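Local structure of trilobed Protease (Pyrococcus furiosus, 2GOP) at residues W155-T159 with E160-V164; F168-P171 with R172-G176; Y203-D207 with G208-K212. The protein is probably a peptide-hydrolysing enzyme, represented here by its seven-bladed beta-propeller domain, whose ring is left open without a Velcro closure. One frame throughout, in Å; residues are numbered along the deposited sequence.

Contact 1: W155-T159 with E160-V164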
loop_
_atom_site.group_PDB
_atom_site.type_symbol
_atom_site.label_atom_id
_atom_site.label_comp_id
_atom_site.label_asym_id
_atom_site.label_seq_id
_atom_site.Cartn_x
_atom_site.Cartn_y
_atom_site.Cartn_z
ATOM N N TRP A 155 16.042 -15.638 7.188
ATOM C CA TRP A 155 16.578 -16.894 7.698
ATOM C C TRP A 155 16.450 -17.998 6.649
ATOM O O TRP A 155 15.384 -18.172 6.046
ATOM C CB TRP A 155 15.803 -17.375 8.920
ATOM C CG TRP A 155 15.806 -16.523 10.137
ATOM C CD1 TRP A 155 16.671 -16.596 11.173
ATOM C CD2 TRP A 155 14.811 -15.551 10.512
ATOM N NE1 TRP A 155 16.314 -15.695 12.156
ATOM C CE2 TRP A 155 15.172 -15.046 11.768
ATOM C CE3 TRP A 155 13.668 -15.036 9.882
ATOM C CZ2 TRP A 155 14.433 -14.051 12.418
ATOM C CZ3 TRP A 155 12.937 -14.059 10.527
ATOM C CH2 TRP A 155 13.330 -13.565 11.778
ATOM N N ILE A 156 17.521 -18.759 6.452
ATOM C CA ILE A 156 17.426 -20.019 5.725
ATOM C C ILE A 156 17.520 -21.135 6.753
ATOM O O ILE A 156 18.524 -21.260 7.452
ATOM C CB ILE A 156 18.525 -20.170 4.665
ATOM C CG1 ILE A 156 18.433 -19.028 3.646
ATOM C CG2 ILE A 156 18.390 -21.502 3.930
ATOM C CD1 ILE A 156 19.404 -19.180 2.480
ATOM N N PHE A 157 16.447 -21.906 6.870
ATOM C CA PHE A 157 16.404 -23.034 7.770
ATOM C C PHE A 157 16.514 -24.327 6.966
ATOM O O PHE A 157 15.906 -24.470 5.904
ATOM C CB PHE A 157 15.104 -23.032 8.578
ATOM C CG PHE A 157 15.114 -24.007 9.712
ATOM C CD1 PHE A 157 15.612 -23.636 10.956
ATOM C CD2 PHE A 157 14.664 -25.309 9.535
ATOM C CE1 PHE A 157 15.640 -24.540 11.997
ATOM C CE2 PHE A 157 14.701 -26.220 10.582
ATOM C CZ PHE A 157 15.184 -25.832 11.805
ATOM N N ASP A 158 17.291 -25.263 7.497
ATOM C CA ASP A 158 17.552 -26.540 6.856
ATOM C C ASP A 158 16.860 -27.627 7.656
ATOM O O ASP A 158 17.180 -27.838 8.821
ATOM C CB ASP A 158 19.064 -26.775 6.826
ATOM C CG ASP A 158 19.451 -28.129 6.250
ATOM O OD1 ASP A 158 18.590 -28.830 5.682
ATOM O OD2 ASP A 158 20.639 -28.494 6.381
ATOM N N THR A 159 15.915 -28.324 7.035
ATOM C CA THR A 159 15.184 -29.398 7.725
ATOM C C THR A 159 16.031 -30.664 7.942
ATOM O O THR A 159 15.714 -31.481 8.800
ATOM C CB THR A 159 13.890 -29.782 6.970
ATOM O OG1 THR A 159 14.219 -30.312 5.682
ATOM C CG2 THR A 159 12.989 -28.581 6.822
ATOM N N GLU A 160 17.097 -30.818 7.160
ATOM C CA GLU A 160 18.033 -31.926 7.323
ATOM C C GLU A 160 18.896 -31.678 8.567
ATOM O O GLU A 160 18.845 -32.439 9.536
ATOM C CB GLU A 160 18.900 -32.061 6.063
ATOM C CG GLU A 160 19.469 -33.449 5.799
ATOM C CD GLU A 160 20.024 -33.586 4.382
ATOM O OE1 GLU A 160 20.543 -32.584 3.832
ATOM O OE2 GLU A 160 19.941 -34.698 3.819
ATOM N N SER A 161 19.661 -30.591 8.538
ATOM C CA SER A 161 20.512 -30.179 9.657
ATOM C C SER A 161 19.699 -29.776 10.881
ATOM O O SER A 161 20.198 -29.837 12.002
ATOM C CB SER A 161 21.391 -28.999 9.241
ATOM O OG SER A 161 22.185 -28.535 10.317
ATOM N N GLU A 162 18.464 -29.332 10.654
ATOM C CA GLU A 162 17.540 -28.991 11.733
ATOM C C GLU A 162 17.983 -27.710 12.443
ATOM O O GLU A 162 17.828 -27.579 13.654
ATOM C CB GLU A 162 17.428 -30.165 12.722
ATOM C CG GLU A 162 16.083 -30.300 13.405
ATOM C CD GLU A 162 15.051 -31.021 12.546
ATOM O OE1 GLU A 162 14.667 -30.479 11.484
ATOM O OE2 GLU A 162 14.611 -32.125 12.952
ATOM N N GLU A 163 18.539 -26.769 11.681
ATOM C CA GLU A 163 18.935 -25.471 12.226
ATOM C C GLU A 163 18.924 -24.371 11.166
ATOM O O GLU A 163 18.759 -24.644 9.976
ATOM C CB GLU A 163 20.322 -25.570 12.871
ATOM C CG GLU A 163 21.483 -25.746 11.883
ATOM C CD GLU A 163 22.749 -26.315 12.530
ATOM O OE1 GLU A 163 22.846 -26.330 13.780
ATOM O OE2 GLU A 163 23.650 -26.748 11.778
ATOM N N VAL A 164 19.084 -23.130 11.618
ATOM C CA VAL A 164 19.273 -21.987 10.723
ATOM C C VAL A 164 20.702 -22.054 10.214
ATOM O O VAL A 164 21.628 -22.153 11.012
ATOM C CB VAL A 164 19.064 -20.623 11.446
ATOM C CG1 VAL A 164 19.410 -19.467 10.519
ATOM C CG2 VAL A 164 17.642 -20.490 11.948
#
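F157 and D158 pair antiparallel with V164 and E163, the first as a non-hydrogen-bonded pair and the second as a hydrogen-bonded one, in which D158 N donates to E163 O at 2.9 Å in a nearly straight bond (172°). The return bond is split, because D158 O takes E162 N at 2.7 Å and, weakly, E163 N as well. E162 and E163 thus both face D158, a G1 beta bulge where the returning strand begins in the hairpin of strands 151-158 and 163-171, the last two of one propeller blade. The D158 carboxylate grips the turn: CG lies anti to the backbone N (chi1 176°), which brings OD1 to E160 N at 2.9 Å, an Asx turn, and OD2 to S161 N at 3.2 Å. Both amides arrive from above the carboxylate plane. OD1 also forms a salt bridge with R116, which would offset some of the negative charge gathered here. On the other face of the hairpin the F157 ring leans across to the returning strand, with E163 O 3.5 Å above one face and toward its rim. V164 straddles two aromatics, CG2 touching F157 CD1 at 3.9 Å and CG1 reaching the edge of the W155 indole at CD1, 4.0 Å away. T159 OG1 hydrogen-bonds to R116 O, tying the turn to the loop that leads into strand 117-123.

Contact 2: F168-P171 with R172-G176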
loop_
_atom_site.group_PDB
_atom_site.type_symbol
_atom_site.label_atom_id
_atom_site.label_comp_id
_atom_site.label_asym_id
_atom_site.label_seq_id
_atom_site.Cartn_x
_atom_site.Cartn_y
_atom_site.Cartn_z
ATOM N N PHE A 168 20.558 -13.109 7.527
ATOM C CA PHE A 168 21.048 -11.753 7.266
ATOM C C PHE A 168 19.942 -10.733 7.402
ATOM O O PHE A 168 18.761 -11.075 7.435
ATOM C CB PHE A 168 21.727 -11.642 5.894
ATOM C CG PHE A 168 20.825 -11.921 4.725
ATOM C CD1 PHE A 168 20.167 -10.886 4.073
ATOM C CD2 PHE A 168 20.666 -13.216 4.250
ATOM C CE1 PHE A 168 19.360 -11.134 2.986
ATOM C CE2 PHE A 168 19.861 -13.478 3.170
ATOM C CZ PHE A 168 19.207 -12.431 2.525
ATOM N N GLU A 169 20.349 -9.475 7.499
ATOM C CA GLU A 169 19.427 -8.376 7.676
ATOM C C GLU A 169 19.502 -7.420 6.495
ATOM O O GLU A 169 20.565 -7.200 5.923
ATOM C CB GLU A 169 19.743 -7.643 8.977
ATOM C CG GLU A 169 19.403 -8.456 10.217
ATOM C CD GLU A 169 19.619 -7.689 11.510
ATOM O OE1 GLU A 169 20.282 -6.628 11.480
ATOM O OE2 GLU A 169 19.123 -8.157 12.559
ATOM N N LYS A 170 18.351 -6.871 6.137
ATOM C CA LYS A 170 18.265 -5.789 5.185
ATOM C C LYS A 170 17.416 -4.680 5.794
ATOM O O LYS A 170 16.805 -4.871 6.852
ATOM C CB LYS A 170 17.666 -6.306 3.873
ATOM C CG LYS A 170 18.566 -7.288 3.146
ATOM C CD LYS A 170 19.869 -6.626 2.729
ATOM C CE LYS A 170 20.628 -7.455 1.722
ATOM N NZ LYS A 170 21.821 -6.715 1.260
ATOM N N PRO A 171 17.403 -3.498 5.164
ATOM C CA PRO A 171 16.533 -2.448 5.666
ATOM C C PRO A 171 15.055 -2.828 5.696
ATOM O O PRO A 171 14.615 -3.726 4.974
ATOM C CB PRO A 171 16.756 -1.307 4.670
ATOM C CG PRO A 171 18.092 -1.568 4.082
ATOM C CD PRO A 171 18.206 -3.042 4.012
ATOM N N ARG A 172 14.301 -2.126 6.525
ATOM C CA ARG A 172 12.870 -2.364 6.671
ATOM C C ARG A 172 12.157 -2.355 5.305
ATOM O O ARG A 172 12.540 -1.622 4.392
ATOM C CB ARG A 172 12.269 -1.311 7.623
ATOM C CG ARG A 172 10.826 -1.571 8.037
ATOM C CD ARG A 172 10.371 -0.614 9.129
ATOM N NE ARG A 172 10.780 -1.063 10.459
ATOM C CZ ARG A 172 10.186 -2.035 11.153
ATOM N NH1 ARG A 172 9.139 -2.695 10.654
ATOM N NH2 ARG A 172 10.646 -2.358 12.358
ATOM N N PHE A 173 11.136 -3.200 5.180
ATOM C CA PHE A 173 10.339 -3.339 3.956
ATOM C C PHE A 173 11.066 -4.044 2.805
ATOM O O PHE A 173 10.631 -3.957 1.662
ATOM C CB PHE A 173 9.785 -1.987 3.489
ATOM C CG PHE A 173 9.191 -1.161 4.597
ATOM C CD1 PHE A 173 8.167 -1.669 5.384
ATOM C CD2 PHE A 173 9.656 0.123 4.851
ATOM C CE1 PHE A 173 7.616 -0.914 6.410
ATOM C CE2 PHE A 173 9.108 0.885 5.873
ATOM C CZ PHE A 173 8.083 0.363 6.654
ATOM N N SER A 174 12.159 -4.741 3.106
ATOM C CA SER A 174 12.812 -5.597 2.121
ATOM C C SER A 174 12.046 -6.914 2.031
ATOM O O SER A 174 11.247 -7.246 2.909
ATOM C CB SER A 174 14.277 -5.847 2.486
ATOM O OG SER A 174 15.022 -4.644 2.497
ATOM N N SER A 175 12.276 -7.648 0.953
ATOM C CA SER A 175 11.577 -8.910 0.708
ATOM C C SER A 175 12.508 -9.826 -0.089
ATOM O O SER A 175 13.546 -9.384 -0.572
ATOM C CB SER A 175 10.269 -8.673 -0.038
ATOM O OG SER A 175 10.490 -8.077 -1.300
ATOM N N GLY A 176 12.158 -11.101 -0.193
ATOM C CA GLY A 176 13.046 -12.067 -0.862
ATOM C C GLY A 176 12.307 -13.278 -1.358
ATOM O O GLY A 176 11.259 -13.642 -0.799
#
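K170 lies against S174 at the start of its side chain, with CB 3.4 Å from S174 OG and 3.7 Å from S174 CB. From there CG, placed anti to the carbonyl carbon (chi1 -67°), comes in the ring plane to the edge of F168, two residues back on the same strand, at 3.9 Å from F168 CE1. A bend at chi2 then carries the chain out of the ring plane, CE staying 4.1 Å from F168 CE1. At the tip NZ leaves the turn and forms a salt bridge with E210 OE1. The turn itself is a type II beta turn from P171 to S174, with R172 and F173 at its corners, F173 adopting a positive phi. R172 CG sits 3.5 Å above the centre of the F173 ring, which also packs on R172 of the second subunit. This turn carries the chain from the last strand of one propeller blade, 163-171, into the first strand of the next, 175-179. Its fastening is P171 O, which accepts S174 OG at 2.7 Å and, only weakly, S174 N. T152 OG1 from strand 151-158 adds a further hydrogen bond to this oxygen. With the amide bond weak, the serine hydroxyl, together with T152, probably supplies much of the polar hold on the turn, while the lysine spends its charge on the following blade.

Contact 3: Y203-D207 with G208-K212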
loop_
_atom_site.group_PDB
_atom_site.type_symbol
_atom_site.label_atom_id
_atom_site.label_comp_id
_atom_site.label_asym_id
_atom_site.label_seq_id
_atom_site.Cartn_x
_atom_site.Cartn_y
_atom_site.Cartn_z
ATOM N N TYR A 203 19.010 -7.460 -5.526
ATOM C CA TYR A 203 20.255 -8.210 -5.424
ATOM C C TYR A 203 19.971 -9.684 -5.567
ATOM O O TYR A 203 18.839 -10.130 -5.398
ATOM C CB TYR A 203 20.903 -7.984 -4.057
ATOM C CG TYR A 203 21.262 -6.550 -3.785
ATOM C CD1 TYR A 203 20.320 -5.660 -3.278
ATOM C CD2 TYR A 203 22.548 -6.085 -4.021
ATOM C CE1 TYR A 203 20.655 -4.326 -3.036
ATOM C CE2 TYR A 203 22.899 -4.769 -3.771
ATOM C CZ TYR A 203 21.952 -3.894 -3.279
ATOM O OH TYR A 203 22.313 -2.594 -3.034
ATOM N N ILE A 204 21.009 -10.445 -5.873
ATOM C CA ILE A 204 20.943 -11.890 -5.755
ATOM C C ILE A 204 22.006 -12.332 -4.738
ATOM O O ILE A 204 23.152 -11.871 -4.773
ATOM C CB ILE A 204 21.056 -12.605 -7.136
ATOM C CG1 ILE A 204 20.651 -14.083 -6.994
ATOM C CG2 ILE A 204 22.466 -12.443 -7.726
ATOM C CD1 ILE A 204 19.935 -14.669 -8.219
ATOM N N TRP A 205 21.597 -13.216 -3.833
ATOM C CA TRP A 205 22.325 -13.495 -2.616
ATOM C C TRP A 205 22.620 -14.987 -2.510
ATOM O O TRP A 205 21.751 -15.818 -2.775
ATOM C CB TRP A 205 21.470 -13.041 -1.424
ATOM C CG TRP A 205 22.191 -12.966 -0.096
ATOM C CD1 TRP A 205 22.718 -11.844 0.485
ATOM C CD2 TRP A 205 22.430 -14.043 0.823
ATOM N NE1 TRP A 205 23.277 -12.161 1.700
ATOM C CE2 TRP A 205 23.121 -13.503 1.929
ATOM C CE3 TRP A 205 22.144 -15.412 0.811
ATOM C CZ2 TRP A 205 23.522 -14.280 3.019
ATOM C CZ3 TRP A 205 22.544 -16.190 1.891
ATOM C CH2 TRP A 205 23.222 -15.619 2.985
ATOM N N GLU A 206 23.848 -15.325 -2.137
ATOM C CA GLU A 206 24.195 -16.704 -1.826
ATOM C C GLU A 206 25.433 -16.773 -0.938
ATOM O O GLU A 206 26.410 -16.058 -1.168
ATOM C CB GLU A 206 24.416 -17.529 -3.102
ATOM C CG GLU A 206 24.553 -19.031 -2.824
ATOM C CD GLU A 206 24.621 -19.886 -4.091
ATOM O OE1 GLU A 206 25.048 -19.368 -5.138
ATOM O OE2 GLU A 206 24.263 -21.088 -4.021
ATOM N N ASP A 207 25.365 -17.617 0.095
ATOM C CA ASP A 207 26.514 -17.911 0.951
ATOM C C ASP A 207 27.193 -16.650 1.489
ATOM O O ASP A 207 28.419 -16.535 1.462
ATOM C CB ASP A 207 27.527 -18.771 0.189
ATOM C CG ASP A 207 28.660 -19.280 1.083
ATOM O OD1 ASP A 207 28.376 -19.897 2.138
ATOM O OD2 ASP A 207 29.840 -19.062 0.728
ATOM N N GLY A 208 26.383 -15.699 1.942
ATOM C CA GLY A 208 26.883 -14.488 2.589
ATOM C C GLY A 208 27.312 -13.372 1.653
ATOM O O GLY A 208 27.691 -12.294 2.113
ATOM N N LYS A 209 27.267 -13.621 0.346
ATOM C CA LYS A 209 27.701 -12.639 -0.647
ATOM C C LYS A 209 26.526 -12.327 -1.561
ATOM O O LYS A 209 25.609 -13.136 -1.704
ATOM C CB LYS A 209 28.890 -13.163 -1.450
ATOM C CG LYS A 209 30.128 -13.483 -0.565
ATOM C CD LYS A 209 30.865 -14.740 -1.015
ATOM C CE LYS A 209 32.096 -14.416 -1.862
ATOM N NZ LYS A 209 32.507 -15.563 -2.738
ATOM N N GLU A 210 26.554 -11.137 -2.146
ATOM C CA GLU A 210 25.465 -10.680 -2.986
ATOM C C GLU A 210 25.989 -9.862 -4.139
ATOM O O GLU A 210 27.119 -9.377 -4.120
ATOM C CB GLU A 210 24.451 -9.874 -2.172
ATOM C CG GLU A 210 24.789 -8.395 -2.002
ATOM C CD GLU A 210 23.861 -7.678 -1.041
ATOM O OE1 GLU A 210 22.781 -8.231 -0.697
ATOM O OE2 GLU A 210 24.227 -6.553 -0.633
ATOM N N GLU A 211 25.139 -9.732 -5.147
ATOM C CA GLU A 211 25.456 -9.054 -6.376
ATOM C C GLU A 211 24.230 -8.244 -6.736
ATOM O O GLU A 211 23.106 -8.743 -6.618
ATOM C CB GLU A 211 25.674 -10.114 -7.457
ATOM C CG GLU A 211 26.585 -9.718 -8.540
ATOM C CD GLU A 211 26.713 -10.786 -9.617
ATOM O OE1 GLU A 211 26.324 -11.961 -9.396
ATOM O OE2 GLU A 211 27.226 -10.436 -10.680
ATOM N N LYS A 212 24.417 -7.011 -7.186
ATOM C CA LYS A 212 23.273 -6.203 -7.596
ATOM C C LYS A 212 22.863 -6.611 -9.007
ATOM O O LYS A 212 23.714 -6.719 -9.902
ATOM C CB LYS A 212 23.592 -4.711 -7.518
ATOM C CG LYS A 212 22.422 -3.793 -7.921
ATOM C CD LYS A 212 22.277 -2.592 -6.992
ATOM C CE LYS A 212 23.528 -1.738 -6.930
ATOM N NZ LYS A 212 23.411 -0.566 -6.023
#
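G208 rests on the indole of W205, its N 3.2 Å above one face of the ring, displaced toward the rim, and 3.3 Å from W205 CH2. It shares the two corners of a type I' turn with D207, both with positive phi. K209 closes the turn: its N donates to E206 O from well above the carbonyl plane, while its O receives E206 N at 2.8 Å in a nearly straight bond (168°). The same K209 O also lies over the indole, so that the ring, its CG anti to the backbone N (chi1 -167°), underlies both the G208 corner and the closing residue of the turn. This hairpin, with a two-residue loop, joins strands 200-206 and 209-217, the third and outermost strands of a propeller blade. E210 comes next, on the face shared by W205 and Y203. Its carboxylate is stacked on the tyrosine ring, the planes 19° apart and E210 CD 3.6 Å from Y203 CD2. OE1 meanwhile lies in the indole plane at its edge, 3.8 Å from W205 CD1, and is held by a salt bridge to K170. With an alanine at W205, the turn would probably lose the surface beneath G208 and K209, and F168, which stacks on the indole, would be left without that partner. E211 then pairs with I204 through two backbone hydrogen bonds, I204 N reaching E211 O at 2.8 Å; on the opposite face to the aromatics the two side chains run side by side. K212 ends the segment with its CB against Y203 CE2 at 3.8 Å; its bent chain runs past the ring, and NZ forms a salt bridge with E215.

In the fold
Met in series along the chain, the three contacts neither nest nor cross. Contact 1 closes the hairpin between strands 151-158 and 163-171. The second of these strands runs on to contact 2, whose centre is about 19 Å away and whose turn passes the chain into the next four-stranded blade at strand 175-179. After strand 182-188, contact 3 closes the last hairpin of that blade, 200-206 with 209-217. Contacts 2 and 3, with centres about 13 Å apart, touch across the blade boundary through K170 with E210 and F168 with W205. Contact 1 approaches contact 3 without touching it, and contact 2 also reaches the second subunit.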